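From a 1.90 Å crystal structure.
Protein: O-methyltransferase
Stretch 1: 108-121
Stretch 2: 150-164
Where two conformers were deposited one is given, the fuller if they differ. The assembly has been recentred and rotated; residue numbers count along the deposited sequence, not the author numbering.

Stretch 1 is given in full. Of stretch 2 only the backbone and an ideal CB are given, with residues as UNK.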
ATOM      1  N   ALA A 108     -18.044 -19.494   2.556  1.00 19.25           N
ATOM      2  CA  ALA A 108     -17.246 -20.433   1.769  1.00 19.14           C
ATOM      3  C   ALA A 108     -16.205 -19.732   0.868  1.00 18.97           C
ATOM      4  O   ALA A 108     -15.222 -20.344   0.475  1.00 18.42           O
ATOM      5  CB  ALA A 108     -18.174 -21.367   0.929  1.00 19.31           C
ATOM      6  N   ASP A 109     -16.434 -18.458   0.531  1.00 18.54           N
ATOM      7  CA  ASP A 109     -15.537 -17.718  -0.340  1.00 18.25           C
ATOM      8  C   ASP A 109     -14.614 -16.785   0.429  1.00 17.13           C
ATOM      9  O   ASP A 109     -13.908 -15.986  -0.180  1.00 16.18           O
ATOM     10  CB  ASP A 109     -16.340 -16.889  -1.338  1.00 18.88           C
ATOM     11  CG  ASP A 109     -17.105 -17.730  -2.333  1.00 21.33           C
ATOM     12  OD1 ASP A 109     -16.613 -18.818  -2.705  1.00 24.33           O
ATOM     13  OD2 ASP A 109     -18.189 -17.269  -2.768  1.00 23.71           O
ATOM     14  N   TYR A 110     -14.587 -16.907   1.748  1.00 16.50           N
ATOM     15  CA  TYR A 110     -13.776 -16.036   2.604  1.00 16.14           C
ATOM     16  C   TYR A 110     -12.325 -15.973   2.152  1.00 16.46           C
ATOM     17  O   TYR A 110     -11.700 -17.004   1.981  1.00 15.65           O
ATOM     18  CB  TYR A 110     -13.835 -16.566   4.020  1.00 16.50           C
ATOM     19  CG  TYR A 110     -13.139 -15.792   5.113  1.00 15.42           C
ATOM     20  CD1 TYR A 110     -13.316 -14.414   5.268  1.00 15.77           C
ATOM     21  CD2 TYR A 110     -12.349 -16.460   6.046  1.00 14.43           C
ATOM     22  CE1 TYR A 110     -12.691 -13.734   6.316  1.00 18.25           C
ATOM     23  CE2 TYR A 110     -11.742 -15.807   7.078  1.00 14.79           C
ATOM     24  CZ  TYR A 110     -11.909 -14.443   7.221  1.00 17.20           C
ATOM     25  OH  TYR A 110     -11.288 -13.792   8.273  1.00 15.34           O
ATOM     26  N   ILE A 111     -11.781 -14.765   1.974  1.00 15.39           N
ATOM     27  CA  ILE A 111     -10.353 -14.616   1.575  1.00 15.76           C
ATOM     28  C   ILE A 111      -9.450 -14.266   2.762  1.00 15.42           C
ATOM     29  O   ILE A 111      -8.352 -13.765   2.596  1.00 16.67           O
ATOM     30  CB  ILE A 111     -10.171 -13.610   0.438  1.00 15.72           C
ATOM     31  CG1 ILE A 111     -10.508 -12.198   0.921  1.00 16.46           C
ATOM     32  CG2 ILE A 111     -11.027 -13.995  -0.779  1.00 16.28           C
ATOM     33  CD1 ILE A 111      -9.936 -11.105   0.064  1.00 16.68           C
ATOM     34  N   GLY A 112      -9.886 -14.571   3.974  1.00 16.21           N
ATOM     35  CA  GLY A 112      -9.078 -14.264   5.160  1.00 17.15           C
ATOM     36  C   GLY A 112      -7.613 -14.672   5.021  1.00 17.74           C
ATOM     37  O   GLY A 112      -6.708 -13.870   5.260  1.00 18.47           O
ATOM     38  N   PRO A 113      -7.367 -15.943   4.658  1.00 18.25           N
ATOM     39  CA  PRO A 113      -5.975 -16.406   4.598  1.00 17.91           C
ATOM     40  C   PRO A 113      -5.069 -15.581   3.676  1.00 17.41           C
ATOM     41  O   PRO A 113      -3.899 -15.375   3.996  1.00 17.54           O
ATOM     42  CB  PRO A 113      -6.116 -17.858   4.127  1.00 17.80           C
ATOM     43  CG  PRO A 113      -7.486 -18.277   4.735  1.00 18.32           C
ATOM     44  CD  PRO A 113      -8.337 -17.052   4.589  1.00 18.51           C
ATOM     45  N   ILE A 114      -5.605 -15.142   2.536  1.00 17.04           N
ATOM     46  CA  ILE A 114      -4.874 -14.317   1.592  1.00 16.51           C
ATOM     47  C   ILE A 114      -4.526 -12.989   2.266  1.00 17.62           C
ATOM     48  O   ILE A 114      -3.364 -12.556   2.241  1.00 17.50           O
ATOM     49  CB  ILE A 114      -5.728 -14.044   0.295  1.00 17.53           C
ATOM     50  CG1 ILE A 114      -6.003 -15.350  -0.480  1.00 17.64           C
ATOM     51  CG2 ILE A 114      -5.047 -12.970  -0.635  1.00 17.59           C
ATOM     52  CD1 ILE A 114      -7.021 -15.201  -1.637  1.00 18.57           C
ATOM     53  N   VAL A 115      -5.531 -12.335   2.867  1.00 16.91           N
ATOM     54  CA  VAL A 115      -5.315 -11.052   3.538  1.00 16.91           C
ATOM     55  C   VAL A 115      -4.288 -11.174   4.673  1.00 16.64           C
ATOM     56  O   VAL A 115      -3.364 -10.361   4.778  1.00 16.15           O
ATOM     57  CB  VAL A 115      -6.648 -10.426   4.032  1.00 16.25           C
ATOM     58  CG1 VAL A 115      -6.376  -9.197   4.868  1.00 15.55           C
ATOM     59  CG2 VAL A 115      -7.512 -10.104   2.832  1.00 16.93           C
ATOM     60  N   GLU A 116      -4.395 -12.254   5.436  1.00 17.58           N
ATOM     61  CA  GLU A 116      -3.507 -12.501   6.571  1.00 18.21           C
ATOM     62  C   GLU A 116      -2.076 -12.750   6.116  1.00 18.83           C
ATOM     63  O   GLU A 116      -1.123 -12.241   6.720  1.00 19.29           O
ATOM     64  CB  GLU A 116      -3.983 -13.712   7.346  1.00 19.28           C
ATOM     65  CG  GLU A 116      -3.066 -14.066   8.496  1.00 21.34           C
ATOM     66  CD  GLU A 116      -3.634 -15.170   9.360  1.00 25.88           C
ATOM     67  OE1 GLU A 116      -4.460 -15.964   8.873  1.00 29.33           O
ATOM     68  OE2 GLU A 116      -3.269 -15.213  10.540  1.00 27.31           O
ATOM     69  N   HIS A 117      -1.932 -13.507   5.035  1.00 18.42           N
ATOM     70  CA  HIS A 117      -0.620 -13.771   4.481  1.00 18.65           C
ATOM     71  C   HIS A 117       0.012 -12.423   4.076  1.00 18.48           C
ATOM     72  O   HIS A 117       1.193 -12.166   4.319  1.00 18.80           O
ATOM     73  CB  HIS A 117      -0.698 -14.676   3.246  1.00 18.45           C
ATOM     74  CG  HIS A 117       0.605 -14.761   2.520  1.00 21.00           C
ATOM     75  ND1 HIS A 117       1.752 -15.229   3.129  1.00 22.45           N
ATOM     76  CD2 HIS A 117       0.963 -14.394   1.262  1.00 23.85           C
ATOM     77  CE1 HIS A 117       2.760 -15.151   2.274  1.00 25.27           C
ATOM     78  NE2 HIS A 117       2.304 -14.663   1.128  1.00 25.64           N
ATOM     79  N   GLN A 118      -0.787 -11.580   3.434  1.00 18.34           N
ATOM     80  CA  GLN A 118      -0.311 -10.265   2.998  1.00 17.51           C
ATOM     81  C   GLN A 118       0.034  -9.347   4.184  1.00 17.29           C
ATOM     82  O   GLN A 118       1.101  -8.754   4.211  1.00 17.98           O
ATOM     83  CB  GLN A 118      -1.308  -9.624   2.061  1.00 18.04           C
ATOM     84  CG  GLN A 118      -1.423 -10.330   0.693  1.00 18.62           C
ATOM     85  CD  GLN A 118      -2.659  -9.927  -0.082  1.00 21.70           C
ATOM     86  OE1 GLN A 118      -3.712  -9.643   0.506  1.00 24.34           O
ATOM     87  NE2 GLN A 118      -2.564  -9.962  -1.412  1.00 21.19           N
ATOM     88  N   TYR A 119      -0.829  -9.214   5.172  1.00 16.62           N
ATOM     89  CA  TYR A 119      -0.453  -8.328   6.274  1.00 16.92           C
ATOM     90  C   TYR A 119       0.682  -8.825   7.121  1.00 16.19           C
ATOM     91  O   TYR A 119       1.400  -8.038   7.710  1.00 13.80           O
ATOM     92  CB  TYR A 119      -1.628  -7.847   7.100  1.00 17.42           C
ATOM     93  CG  TYR A 119      -2.372  -8.775   7.980  1.00 19.66           C
ATOM     94  CD1 TYR A 119      -1.785  -9.358   9.090  1.00 21.36           C
ATOM     95  CD2 TYR A 119      -3.750  -8.957   7.785  1.00 24.26           C
ATOM     96  CE1 TYR A 119      -2.528 -10.159   9.928  1.00 25.26           C
ATOM     97  CE2 TYR A 119      -4.501  -9.761   8.623  1.00 22.17           C
ATOM     98  CZ  TYR A 119      -3.885 -10.364   9.686  1.00 23.72           C
ATOM     99  OH  TYR A 119      -4.635 -11.176  10.525  1.00 27.41           O
ATOM    100  N   LEU A 120       0.906 -10.133   7.125  1.00 16.99           N
ATOM    101  CA  LEU A 120       2.076 -10.671   7.835  1.00 18.11           C
ATOM    102  C   LEU A 120       3.438 -10.308   7.192  1.00 18.59           C
ATOM    103  O   LEU A 120       4.492 -10.543   7.820  1.00 19.70           O
ATOM    104  CB  LEU A 120       1.935 -12.203   7.984  1.00 18.28           C
ATOM    105  CG  LEU A 120       0.834 -12.618   8.983  1.00 19.05           C
ATOM    106  CD1 LEU A 120       0.628 -14.152   9.003  1.00 20.67           C
ATOM    107  CD2 LEU A 120       1.184 -12.058  10.396  1.00 18.94           C
ATOM    108  N   GLN A 121       3.446  -9.762   5.967  1.00 17.70           N
ATOM    109  CA  GLN A 121       4.722  -9.319   5.363  1.00 17.42           C
ATOM    110  C   GLN A 121       4.982  -7.813   5.529  1.00 16.55           C
ATOM    111  O   GLN A 121       5.978  -7.293   5.013  1.00 15.34           O
ATOM    112  CB  GLN A 121       4.813  -9.688   3.863  1.00 17.78           C
ATOM    113  CG  GLN A 121       4.231 -11.049   3.487  1.00 20.49           C
ATOM    114  CD  GLN A 121       4.682 -12.175   4.411  1.00 24.28           C
ATOM    115  OE1 GLN A 121       5.851 -12.246   4.797  1.00 28.99           O
ATOM    116  NE2 GLN A 121       3.749 -13.070   4.765  1.00 27.17           N
ATOM    117  N   UNK A 150       3.624 -20.902  12.612  1.00 25.12           N
ATOM    118  CA  UNK A 150       2.553 -21.755  12.070  1.00 25.74           C
ATOM    119  C   UNK A 150       1.470 -20.920  11.405  1.00 25.64           C
ATOM    120  O   UNK A 150       0.952 -21.303  10.356  1.00 25.67           O
ATOM    121  CB  UNK A 150       1.938 -22.614  13.177  1.00 25.74           C
ATOM    122  N   UNK A 151       1.159 -19.778  12.004  1.00 25.73           N
ATOM    123  CA  UNK A 151       0.187 -18.841  11.465  1.00 26.30           C
ATOM    124  C   UNK A 151       0.588 -18.397  10.050  1.00 25.21           C
ATOM    125  O   UNK A 151      -0.230 -18.432   9.128  1.00 24.16           O
ATOM    126  CB  UNK A 151       0.052 -17.629  12.389  1.00 26.30           C
ATOM    127  N   UNK A 152       1.839 -17.978   9.879  1.00 23.33           N
ATOM    128  CA  UNK A 152       2.286 -17.477   8.588  1.00 22.61           C
ATOM    129  C   UNK A 152       2.418 -18.624   7.565  1.00 21.66           C
ATOM    130  O   UNK A 152       2.136 -18.425   6.376  1.00 21.89           O
ATOM    131  CB  UNK A 152       3.620 -16.745   8.744  1.00 22.61           C
ATOM    132  N   UNK A 153       2.859 -19.796   8.024  1.00 20.29           N
ATOM    133  CA  UNK A 153       2.959 -20.975   7.156  0.50 20.66           C
ATOM    134  C   UNK A 153       1.573 -21.368   6.640  1.00 20.46           C
ATOM    135  O   UNK A 153       1.381 -21.564   5.439  1.00 18.41           O
ATOM    136  CB  UNK A 153       3.599 -22.145   7.905  0.50 20.66           C
ATOM    137  N   UNK A 154       0.608 -21.464   7.548  1.00 19.81           N
ATOM    138  CA  UNK A 154      -0.758 -21.870   7.195  1.00 20.50           C
ATOM    139  C   UNK A 154      -1.503 -20.825   6.329  1.00 20.30           C
ATOM    140  O   UNK A 154      -2.224 -21.190   5.390  1.00 20.53           O
ATOM    141  CB  UNK A 154      -1.554 -22.130   8.475  1.00 20.50           C
ATOM    142  N   UNK A 155      -1.316 -19.541   6.631  1.00 19.45           N
ATOM    143  CA  UNK A 155      -1.877 -18.474   5.817  1.00 19.49           C
ATOM    144  C   UNK A 155      -1.321 -18.542   4.395  1.00 19.54           C
ATOM    145  O   UNK A 155      -2.069 -18.455   3.416  1.00 18.87           O
ATOM    146  CB  UNK A 155      -1.581 -17.110   6.444  1.00 19.49           C
ATOM    147  N   UNK A 156      -0.011 -18.705   4.290  1.00 19.91           N
ATOM    148  CA  UNK A 156       0.644 -18.793   2.998  1.00 20.34           C
ATOM    149  C   UNK A 156       0.100 -20.006   2.233  1.00 20.53           C
ATOM    150  O   UNK A 156      -0.329 -19.850   1.095  1.00 19.57           O
ATOM    151  CB  UNK A 156       2.162 -18.887   3.166  1.00 20.34           C
ATOM    152  N   UNK A 157       0.080 -21.184   2.856  1.00 20.32           N
ATOM    153  CA  UNK A 157      -0.409 -22.401   2.178  1.00 20.97           C
ATOM    154  C   UNK A 157      -1.905 -22.273   1.763  1.00 20.56           C
ATOM    155  O   UNK A 157      -2.288 -22.571   0.620  1.00 19.59           O
ATOM    156  CB  UNK A 157      -0.226 -23.611   3.097  1.00 20.97           C
ATOM    157  N   UNK A 158      -2.743 -21.808   2.684  1.00 19.90           N
ATOM    158  CA  UNK A 158      -4.161 -21.583   2.385  1.00 20.03           C
ATOM    159  C   UNK A 158      -4.357 -20.503   1.299  1.00 18.74           C
ATOM    160  O   UNK A 158      -5.246 -20.628   0.456  1.00 18.96           O
ATOM    161  CB  UNK A 158      -4.902 -21.178   3.661  1.00 20.03           C
ATOM    162  N   UNK A 159      -3.531 -19.468   1.315  1.00 17.92           N
ATOM    163  CA  UNK A 159      -3.627 -18.386   0.323  1.00 18.41           C
ATOM    164  C   UNK A 159      -3.295 -18.914  -1.080  1.00 19.00           C
ATOM    165  O   UNK A 159      -3.924 -18.512  -2.050  1.00 17.60           O
ATOM    166  CB  UNK A 159      -2.688 -17.236   0.691  1.00 18.41           C
ATOM    167  N   UNK A 160      -2.304 -19.808  -1.149  1.00 20.31           N
ATOM    168  CA  UNK A 160      -1.832 -20.370  -2.435  1.00 21.87           C
ATOM    169  C   UNK A 160      -2.890 -21.321  -2.991  1.00 21.70           C
ATOM    170  O   UNK A 160      -3.101 -21.368  -4.208  1.00 21.41           O
ATOM    171  CB  UNK A 160      -0.499 -21.100  -2.262  1.00 21.87           C
ATOM    172  N   UNK A 161      -3.559 -22.072  -2.112  1.00 21.41           N
ATOM    173  CA  UNK A 161      -4.596 -22.987  -2.566  1.00 21.97           C
ATOM    174  C   UNK A 161      -5.704 -22.208  -3.243  1.00 21.65           C
ATOM    175  O   UNK A 161      -6.225 -22.612  -4.293  1.00 21.88           O
ATOM    176  CB  UNK A 161      -5.151 -23.809  -1.401  1.00 21.97           C
ATOM    177  N   UNK A 162      -6.059 -21.090  -2.641  1.00 21.08           N
ATOM    178  CA  UNK A 162      -7.150 -20.289  -3.149  1.00 22.22           C
ATOM    179  C   UNK A 162      -6.725 -19.600  -4.453  1.00 22.34           C
ATOM    180  O   UNK A 162      -7.401 -19.697  -5.488  1.00 22.41           O
ATOM    181  CB  UNK A 162      -7.591 -19.261  -2.105  1.00 22.22           C
ATOM    182  N   UNK A 163      -5.574 -18.944  -4.408  1.00 22.56           N
ATOM    183  CA  UNK A 163      -5.087 -18.169  -5.547  1.00 23.65           C
ATOM    184  C   UNK A 163      -4.758 -19.056  -6.757  1.00 23.60           C
ATOM    185  O   UNK A 163      -4.845 -18.601  -7.896  1.00 23.78           O
ATOM    186  CB  UNK A 163      -3.848 -17.371  -5.138  1.00 23.65           C
ATOM    187  N   UNK A 164      -4.416 -20.323  -6.508  1.00 22.97           N
ATOM    188  CA  UNK A 164      -4.053 -21.234  -7.570  1.00 23.10           C
ATOM    189  C   UNK A 164      -5.236 -21.881  -8.300  1.00 22.72           C
ATOM    190  O   UNK A 164      -5.029 -22.478  -9.346  1.00 22.23           O
ATOM    191  CB  UNK A 164      -3.159 -22.332  -6.991  1.00 23.10           C
TER

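Stretch 2 is helical throughout, and its axis passes 7.8 Å from that of helix 112-119, at 129° between the N-to-C directions. The positions nearest stretch 1 recur every three or four residues.

Position 150 has nothing of stretch 1 near its CB. Stretch 1 sets no demand there, and many residues would do. It is Thr-150.

Position 151 points toward stretch 1. Its ideal CB lies 4.5 Å from Glu-116 OE2, and the hydroxyl of Tyr-119 lies further out. A long basic side chain, Lys or Arg, suits the carboxylate. The residue is Arg-151, extended through chi3. Its NE donates to Glu-116 OE2 at 2.4 Å, a very short hydrogen bond within a salt bridge. Its NH2 makes a weak hydrogen bond to Tyr-119 OH at 2.7 Å. Both oxygens lie near the guanidinium plane, while Leu-120 CD2 sits over one face.

Position 152 points sideways, with its ideal CB 4.0 Å from Leu-120 CD1. A small apolar residue fits well. Ala-152 packs its CB 3.9 Å from Leu-120 CD1. Its carbonyl O accepts from a water at 2.8 Å, and that water also hydrogen-bonds His-117 ND1 at 2.6 Å.

Positions 153 and 154 have nothing of stretch 1 near their CBs. Polar residues are as acceptable as any. They are Arg-153 and Asp-154, joined by a salt bridge from NE of Arg-153 to OD1 of Asp-154 at 3.0 Å.

Position 155 faces the helix backbone. Its ideal CB is 3.8 Å from Pro-113 O and 3.9 Å from His-117 N. The CA of position 155 is 4.7 Å from Pro-113 CA. Such close backbones favour Gly, Ala or Ser. Ala-155 is found, its CB 4.1 Å from His-117 CB.

Position 156 points sideways, with its ideal CB 3.7 Å from His-117 ND1. An aromatic or a medium apolar side chain could lie beside the imidazole. Phe-156 brings CD1 to 3.3 Å from His-117 CE1. The ring planes meet obliquely, at 59°.

Position 157 is out of reach; it is Asn-157.

Position 158 points toward Pro-113, with its ideal CB 3.6 Å from Pro-113 CB. Several small or polar residues would suit. Asp-158 touches the proline through its CB, also at 3.6 Å from Pro-113 CB.

The CA of position 159 is 4.4 Å from Ile-114 CA, so a small residue is again favoured. Ala-159 places its CB 3.7 Å from Ile-114 CA.

Position 160 points away and tolerates much. It is selenomethionine, Met-160. Position 161, out of reach, is Val-161.

Position 162 points toward stretch 1. Its ideal CB lies 4.1 Å from Ile-114 CD1, and the carbonyls of Asp-109 and Tyr-110 lie beyond. A long donor suits. Arg-162 NH2 donates to Asp-109 O at 2.7 Å, and its NH1 bonds weakly to Tyr-110 O at 2.8 Å. Its CG packs 3.8 Å from Ile-114 CD1.

Position 163 points sideways near Ile-114, inviting an apolar chain. Leu-163 CD2 meets Ile-114 CD1 at 3.8 Å.

Position 164 is out of reach. Ser-164 OG donates to Met-160 O at 2.7 Å.

Stretch 2, residues 150-164: TRARDAFNDAMVRLS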
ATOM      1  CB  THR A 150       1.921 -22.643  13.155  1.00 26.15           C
ATOM      2  OG1 THR A 150       2.948 -23.454  13.731  1.00 27.38           O
ATOM      3  CG2 THR A 150       0.849 -23.573  12.557  1.00 27.10           C
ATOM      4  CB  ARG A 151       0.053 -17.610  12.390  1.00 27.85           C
ATOM      5  CG  ARG A 151      -1.032 -16.631  12.016  1.00 31.96           C
ATOM      6  CD  ARG A 151      -0.894 -15.275  12.740  1.00 37.59           C
ATOM      7  NE  ARG A 151      -1.934 -14.324  12.322  1.00 41.32           N
ATOM      8  CZ  ARG A 151      -2.262 -13.210  12.983  1.00 46.49           C
ATOM      9  NH1 ARG A 151      -1.610 -12.865  14.099  1.00 48.32           N
ATOM     10  NH2 ARG A 151      -3.247 -12.425  12.525  1.00 47.17           N
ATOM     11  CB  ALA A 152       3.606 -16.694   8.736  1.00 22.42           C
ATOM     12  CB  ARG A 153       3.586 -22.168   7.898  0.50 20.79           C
ATOM     13  CG  ARG A 153       3.717 -23.432   7.045  0.50 22.00           C
ATOM     14  CD  ARG A 153       3.891 -24.675   7.913  0.50 23.54           C
ATOM     15  NE  ARG A 153       2.643 -25.071   8.566  0.50 24.75           N
ATOM     16  CZ  ARG A 153       2.528 -26.135   9.357  0.50 24.74           C
ATOM     17  NH1 ARG A 153       3.591 -26.894   9.601  0.50 23.73           N
ATOM     18  NH2 ARG A 153       1.360 -26.427   9.913  0.50 24.56           N
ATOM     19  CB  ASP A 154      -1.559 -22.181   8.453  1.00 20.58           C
ATOM     20  CG  ASP A 154      -1.065 -23.424   9.178  1.00 23.84           C
ATOM     21  OD1 ASP A 154      -0.156 -24.137   8.668  1.00 27.68           O
ATOM     22  OD2 ASP A 154      -1.604 -23.685  10.275  1.00 25.65           O
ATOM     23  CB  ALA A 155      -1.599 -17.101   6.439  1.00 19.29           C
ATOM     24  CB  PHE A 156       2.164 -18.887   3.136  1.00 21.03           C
ATOM     25  CG  PHE A 156       2.864 -19.152   1.832  1.00 21.69           C
ATOM     26  CD1 PHE A 156       3.043 -18.134   0.912  1.00 25.15           C
ATOM     27  CD2 PHE A 156       3.297 -20.423   1.509  1.00 25.87           C
ATOM     28  CE1 PHE A 156       3.686 -18.364  -0.313  1.00 26.23           C
ATOM     29  CE2 PHE A 156       3.934 -20.670   0.279  1.00 26.37           C
ATOM     30  CZ  PHE A 156       4.133 -19.628  -0.613  1.00 25.29           C
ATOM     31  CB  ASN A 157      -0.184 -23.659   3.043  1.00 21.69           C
ATOM     32  CG  ASN A 157       1.315 -24.039   3.181  1.00 25.96           C
ATOM     33  OD1 ASN A 157       2.140 -23.703   2.321  1.00 31.36           O
ATOM     34  ND2 ASN A 157       1.660 -24.727   4.282  1.00 29.14           N
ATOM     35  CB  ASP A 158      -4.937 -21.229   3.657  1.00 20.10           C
ATOM     36  CG  ASP A 158      -5.045 -22.402   4.628  1.00 23.57           C
ATOM     37  OD1 ASP A 158      -4.908 -23.581   4.198  1.00 25.23           O
ATOM     38  OD2 ASP A 158      -5.283 -22.140   5.830  1.00 27.22           O
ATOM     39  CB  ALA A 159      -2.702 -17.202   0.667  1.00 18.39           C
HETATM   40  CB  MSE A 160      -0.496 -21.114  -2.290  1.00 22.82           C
HETATM   41  CG  MSE A 160       0.701 -20.261  -1.991  1.00 25.04           C
HETATM   42 SE   MSE A 160       0.881 -18.762  -3.191  1.00 33.46          SE
HETATM   43  CE  MSE A 160       0.144 -17.286  -2.114  1.00 34.04           C
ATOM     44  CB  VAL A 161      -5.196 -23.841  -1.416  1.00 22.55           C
ATOM     45  CG1 VAL A 161      -6.537 -24.456  -1.842  1.00 22.11           C
ATOM     46  CG2 VAL A 161      -4.193 -24.957  -1.002  1.00 23.01           C
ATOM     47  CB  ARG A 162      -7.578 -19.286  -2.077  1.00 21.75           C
ATOM     48  CG  ARG A 162      -8.758 -18.470  -2.455  1.00 25.08           C
ATOM     49  CD  ARG A 162     -10.014 -19.325  -2.494  1.00 28.15           C
ATOM     50  NE  ARG A 162     -11.167 -18.514  -2.871  1.00 31.04           N
ATOM     51  CZ  ARG A 162     -11.804 -17.666  -2.058  1.00 31.69           C
ATOM     52  NH1 ARG A 162     -11.418 -17.517  -0.794  1.00 32.93           N
ATOM     53  NH2 ARG A 162     -12.843 -16.976  -2.506  1.00 29.79           N
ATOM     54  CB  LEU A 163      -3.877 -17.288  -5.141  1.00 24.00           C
ATOM     55  CG  LEU A 163      -4.201 -16.093  -4.222  1.00 25.69           C
ATOM     56  CD1 LEU A 163      -2.932 -15.437  -3.684  1.00 27.75           C
ATOM     57  CD2 LEU A 163      -5.079 -15.044  -4.936  1.00 27.44           C
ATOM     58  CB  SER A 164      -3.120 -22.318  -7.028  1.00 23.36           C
ATOM     59  OG  SER A 164      -1.928 -21.688  -6.585  1.00 26.18           O
TER
HETATM   60  O   HOH W   1       2.594 -15.857   5.467  1.00 22.54           O
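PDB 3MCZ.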